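PDB 4RXV: uncharacterized protein, which is of unknown function but carries an N-terminal RavJ-type peptidase domain of clan CA, and so may act as a papain-like cysteine protease or related enzyme. Local coordinates for residues A[2-7]-A[114-119]; A[11-16]-A[184-189]. One frame throughout, in Å; residues are numbered along the deposited sequence. Where two conformers were deposited one is given.

Interaction 1: residues A[2-7]-A[114-119]; sequences MAIAPQ and LDDPQI
I4 lies across Q118 with the two side chains at about a right angle, in the conformer described, one of two for Q118, and this crossing makes up most of a small contact between the N-terminal arm and the start of helix 117-122. Two branches of the isoleucine share the work. With CG1 anti to the backbone N (chi1 -171°), the longer branch runs alongside the end of the glutamine, I4 CD1 coming within 3.9 Å of Q118 OE1 in that conformer. The shorter branch turns to the backbone instead, I4 CG2 resting 3.5 Å from Q118 O. At the base of the crossing I4 CB and Q118 CB are 4.0 Å apart. On its other flank, away from the glutamine oxygen, I4 CD1 meets I119, whose CG1 is 4.3 Å away; both isoleucines touch I9 of helix 6-14. D116, the N-cap of helix 117-122, caps the segment that receives I4: its OD1 accepts from I119 N at 3.0 Å, the donor standing above the carboxylate plane, and weakly from Q118 N. Polar linkage between the segments passes through one water, which accepts from I4 N at 3.0 Å and donates to Q118 O at 2.7 Å. The firm part of the contact is therefore van der Waals packing of I4 CG2 on a capped helix start, with the water satisfying one backbone N-H and engaging the carbonyl opposite.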
# COMPACT_ATOMS: atom_id res chain seq x y z
N MET A 2 10.85 17.12 -17.98
CA MET A 2 11.04 16.02 -17.05
C MET A 2 9.74 15.26 -16.77
O MET A 2 8.65 15.83 -16.83
CB MET A 2 11.60 16.55 -15.71
CG MET A 2 13.00 17.15 -15.81
SD MET A 2 13.62 17.68 -14.20
CE MET A 2 12.52 19.03 -13.82
N ALA A 3 9.87 13.98 -16.45
CA ALA A 3 8.74 13.19 -15.95
C ALA A 3 8.53 13.45 -14.47
O ALA A 3 9.29 14.19 -13.84
CB ALA A 3 9.02 11.73 -16.18
N ILE A 4 7.49 12.84 -13.90
CA ILE A 4 7.27 12.96 -12.47
C ILE A 4 8.41 12.29 -11.70
O ILE A 4 8.89 11.23 -12.07
CB ILE A 4 5.89 12.36 -12.07
CG1 ILE A 4 5.57 12.70 -10.61
CG2 ILE A 4 5.82 10.86 -12.34
CD1 ILE A 4 4.16 12.36 -10.17
N ALA A 5 8.88 12.98 -10.67
CA ALA A 5 10.01 12.53 -9.86
C ALA A 5 9.57 11.72 -8.65
O ALA A 5 8.47 11.93 -8.14
CB ALA A 5 10.78 13.75 -9.36
N PRO A 6 10.46 10.84 -8.14
CA PRO A 6 10.15 10.12 -6.91
C PRO A 6 9.65 11.04 -5.79
O PRO A 6 8.71 10.69 -5.07
CB PRO A 6 11.46 9.42 -6.59
CG PRO A 6 12.08 9.15 -7.94
CD PRO A 6 11.73 10.39 -8.73
N GLN A 7 10.22 12.23 -5.63
CA GLN A 7 9.80 13.12 -4.55
C GLN A 7 8.31 13.47 -4.63
O GLN A 7 7.63 13.51 -3.61
CB GLN A 7 10.62 14.41 -4.55
CG GLN A 7 10.16 15.42 -3.49
CD GLN A 7 10.88 16.75 -3.60
OE1 GLN A 7 10.67 17.51 -4.53
NE2 GLN A 7 11.74 17.03 -2.62
N LEU A 114 -2.18 4.33 -9.72
CA LEU A 114 -2.86 4.07 -10.99
C LEU A 114 -3.76 5.23 -11.38
O LEU A 114 -4.10 5.39 -12.55
CB LEU A 114 -3.64 2.74 -10.91
CG LEU A 114 -2.75 1.50 -10.99
CD1 LEU A 114 -3.45 0.27 -10.46
CD2 LEU A 114 -2.28 1.25 -12.41
N ASP A 115 -4.20 6.02 -10.41
CA ASP A 115 -5.10 7.14 -10.66
C ASP A 115 -4.36 8.38 -11.12
O ASP A 115 -5.01 9.36 -11.45
CB ASP A 115 -5.88 7.46 -9.38
CG ASP A 115 -7.02 8.40 -9.63
OD1 ASP A 115 -7.87 8.07 -10.47
OD2 ASP A 115 -7.06 9.47 -8.98
N ASP A 116 -3.03 8.36 -11.13
CA ASP A 116 -2.22 9.53 -11.46
C ASP A 116 -1.76 9.49 -12.92
O ASP A 116 -1.06 8.59 -13.34
CB ASP A 116 -1.01 9.57 -10.53
CG ASP A 116 -0.21 10.85 -10.67
OD1 ASP A 116 0.34 11.08 -11.76
OD2 ASP A 116 -0.11 11.61 -9.68
N PRO A 117 -2.12 10.52 -13.70
CA PRO A 117 -1.77 10.46 -15.13
C PRO A 117 -0.28 10.57 -15.44
O PRO A 117 0.18 10.01 -16.42
CB PRO A 117 -2.53 11.66 -15.72
CG PRO A 117 -2.72 12.58 -14.57
CD PRO A 117 -2.88 11.73 -13.36
N GLN A 118 0.47 11.25 -14.59
CA GLN A 118 1.90 11.40 -14.84
C GLN A 118 2.66 10.14 -14.43
O GLN A 118 3.72 9.84 -14.95
CB GLN A 118 2.45 12.63 -14.12
CG GLN A 118 1.86 13.93 -14.63
CD GLN A 118 2.33 15.12 -13.84
OE1 GLN A 118 2.84 14.98 -12.72
NE2 GLN A 118 2.17 16.31 -14.40
N ILE A 119 2.10 9.39 -13.49
CA ILE A 119 2.64 8.07 -13.19
C ILE A 119 2.41 7.13 -14.38
O ILE A 119 3.29 6.36 -14.73
CB ILE A 119 2.07 7.50 -11.91
CG1 ILE A 119 2.48 8.41 -10.76
CG2 ILE A 119 2.54 6.02 -11.72
CD1 ILE A 119 3.31 7.74 -9.71
O HOH W 1 5.62 11.57 -15.83

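Interaction 2: residues A[11-16]-A[184-189]; sequences ERLKQE and ALAIPK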
# COMPACT_ATOMS: atom_id res chain seq x y z
N GLU A 11 5.33 12.52 -2.11
CA GLU A 11 4.46 13.54 -1.55
C GLU A 11 2.99 13.18 -1.73
O GLU A 11 2.20 13.34 -0.81
CB GLU A 11 4.77 14.91 -2.15
CG GLU A 11 6.06 15.52 -1.61
CD GLU A 11 6.07 15.67 -0.08
OE1 GLU A 11 5.00 16.03 0.49
OE2 GLU A 11 7.13 15.40 0.57
N ARG A 12 2.62 12.68 -2.91
CA ARG A 12 1.25 12.26 -3.16
C ARG A 12 0.84 11.15 -2.17
O ARG A 12 -0.29 11.15 -1.67
CB ARG A 12 1.09 11.76 -4.59
CG ARG A 12 -0.27 11.13 -4.88
CD ARG A 12 -1.42 12.12 -4.76
NE ARG A 12 -2.72 11.51 -4.97
CZ ARG A 12 -3.48 11.02 -4.01
NH1 ARG A 12 -3.06 11.01 -2.76
NH2 ARG A 12 -4.65 10.52 -4.31
N LEU A 13 1.72 10.21 -1.91
CA LEU A 13 1.42 9.12 -0.97
C LEU A 13 1.37 9.64 0.47
O LEU A 13 0.55 9.16 1.26
CB LEU A 13 2.48 8.03 -1.13
CG LEU A 13 2.43 7.29 -2.47
CD1 LEU A 13 3.73 6.57 -2.76
CD2 LEU A 13 1.25 6.30 -2.52
N LYS A 14 2.21 10.61 0.82
CA LYS A 14 2.16 11.22 2.14
C LYS A 14 0.79 11.86 2.41
O LYS A 14 0.32 11.89 3.54
CB LYS A 14 3.31 12.21 2.33
CG LYS A 14 4.63 11.55 2.56
CD LYS A 14 5.81 12.48 2.48
CE LYS A 14 5.75 13.59 3.47
NZ LYS A 14 7.00 14.39 3.43
N GLN A 15 0.14 12.39 1.37
CA GLN A 15 -1.17 13.01 1.52
C GLN A 15 -2.20 12.03 2.07
O GLN A 15 -3.21 12.47 2.60
CB GLN A 15 -1.65 13.60 0.21
CG GLN A 15 -0.85 14.80 -0.24
CD GLN A 15 -1.27 15.31 -1.58
OE1 GLN A 15 -0.62 15.05 -2.58
NE2 GLN A 15 -2.35 16.04 -1.62
N GLU A 16 -1.98 10.72 1.91
CA GLU A 16 -2.93 9.74 2.37
C GLU A 16 -2.88 9.51 3.87
O GLU A 16 -3.76 8.87 4.42
CB GLU A 16 -2.75 8.41 1.61
CG GLU A 16 -3.05 8.57 0.15
CD GLU A 16 -4.45 9.12 -0.08
OE1 GLU A 16 -5.42 8.43 0.25
OE2 GLU A 16 -4.57 10.25 -0.58
N ALA A 184 9.48 3.63 3.01
CA ALA A 184 8.26 2.92 2.61
C ALA A 184 7.52 3.47 1.41
O ALA A 184 6.82 2.70 0.77
CB ALA A 184 7.30 2.87 3.79
N LEU A 185 7.58 4.76 1.14
CA LEU A 185 6.71 5.38 0.13
C LEU A 185 7.54 5.86 -1.07
O LEU A 185 8.04 6.99 -1.10
CB LEU A 185 5.88 6.51 0.72
CG LEU A 185 4.94 6.11 1.87
CD1 LEU A 185 4.18 7.31 2.39
CD2 LEU A 185 3.97 4.99 1.45
N ALA A 186 7.63 4.99 -2.09
CA ALA A 186 8.29 5.24 -3.36
C ALA A 186 9.79 5.40 -3.18
O ALA A 186 10.37 6.45 -3.47
CB ALA A 186 7.66 6.42 -4.08
N ILE A 187 10.41 4.34 -2.67
CA ILE A 187 11.83 4.33 -2.37
C ILE A 187 12.51 3.09 -2.94
O ILE A 187 11.88 2.06 -3.16
CB ILE A 187 12.12 4.46 -0.82
CG1 ILE A 187 11.96 3.14 0.01
CG2 ILE A 187 11.31 5.59 -0.20
CD1 ILE A 187 10.65 2.49 0.01
N PRO A 188 13.81 3.18 -3.21
CA PRO A 188 14.55 2.00 -3.66
C PRO A 188 14.72 0.96 -2.57
O PRO A 188 14.63 1.27 -1.37
CB PRO A 188 15.90 2.56 -4.09
CG PRO A 188 16.04 3.82 -3.32
CD PRO A 188 14.68 4.37 -3.10
N LYS A 189 15.00 -0.28 -2.96
CA LYS A 189 15.10 -1.37 -2.01
C LYS A 189 16.11 -1.13 -0.90
O LYS A 189 15.89 -1.56 0.22
CB LYS A 189 15.39 -2.69 -2.71
CG LYS A 189 16.72 -2.77 -3.42
CD LYS A 189 16.90 -4.14 -4.07
CE LYS A 189 18.34 -4.37 -4.52
NZ LYS A 189 18.78 -3.33 -5.49
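The C-terminal part of helix 6-14 packs against a corner in the chain at A186, the helix and the corner coming closest at L13 and L185, with CA atoms 6.6 Å apart. The corner is a G1 beta bulge: A186 and I187 both face I169 of strand 168-170, and A186 takes a left-handed backbone conformation (phi 67°, psi 61°). Both leucines point at the opposite segment, and their side chains cross obliquely. CG of L185 stands anti to its carbonyl carbon (chi1 -60°) and CD1 continues the chain outward, anti to CA, reaching the helix backbone 4.0 Å from L13 CB. In return L13 CD1 rests against both L185 CB and the methyl carbon CB of A186, each about 4.1 Å off. The pair is buried, with V170 and S109 also touching L13 and V175 touching L185. The charged ends pair within the helix segment instead. R12 NH1 gives E16 OE2 a nearly straight 2.8 Å hydrogen bond, part of a salt bridge, in the guanidinium plane; that oxygen also accepts from Y224 N. K14 lays its CG against L185 CD1 while its tip turns away, NZ meeting E11 OE2 at 3.0 Å on the syn side of the carboxylate.

Overall arrangement
From the N terminus, the arm at 2-7 leads into helix 6-14; interaction 1 ties the arm just ahead of this helix, interaction 2 the helix itself. Interaction 1 closes a loop of 106 residues by bringing the arm to the start of helix 117-122. Interaction 2 closes a longer loop of 167 residues at the chain corner of 184-189. Since 11-16 lies inside the first loop and 184-189 beyond it, the two connections cross. Their centres are about 12 Å apart, interaction 1 nearer the surface and interaction 2 in the interior. Together they fasten the N-terminal arm and helix 6-14 to helix 117-122 and to the edge of the four-stranded antiparallel sheet at strand 168-170.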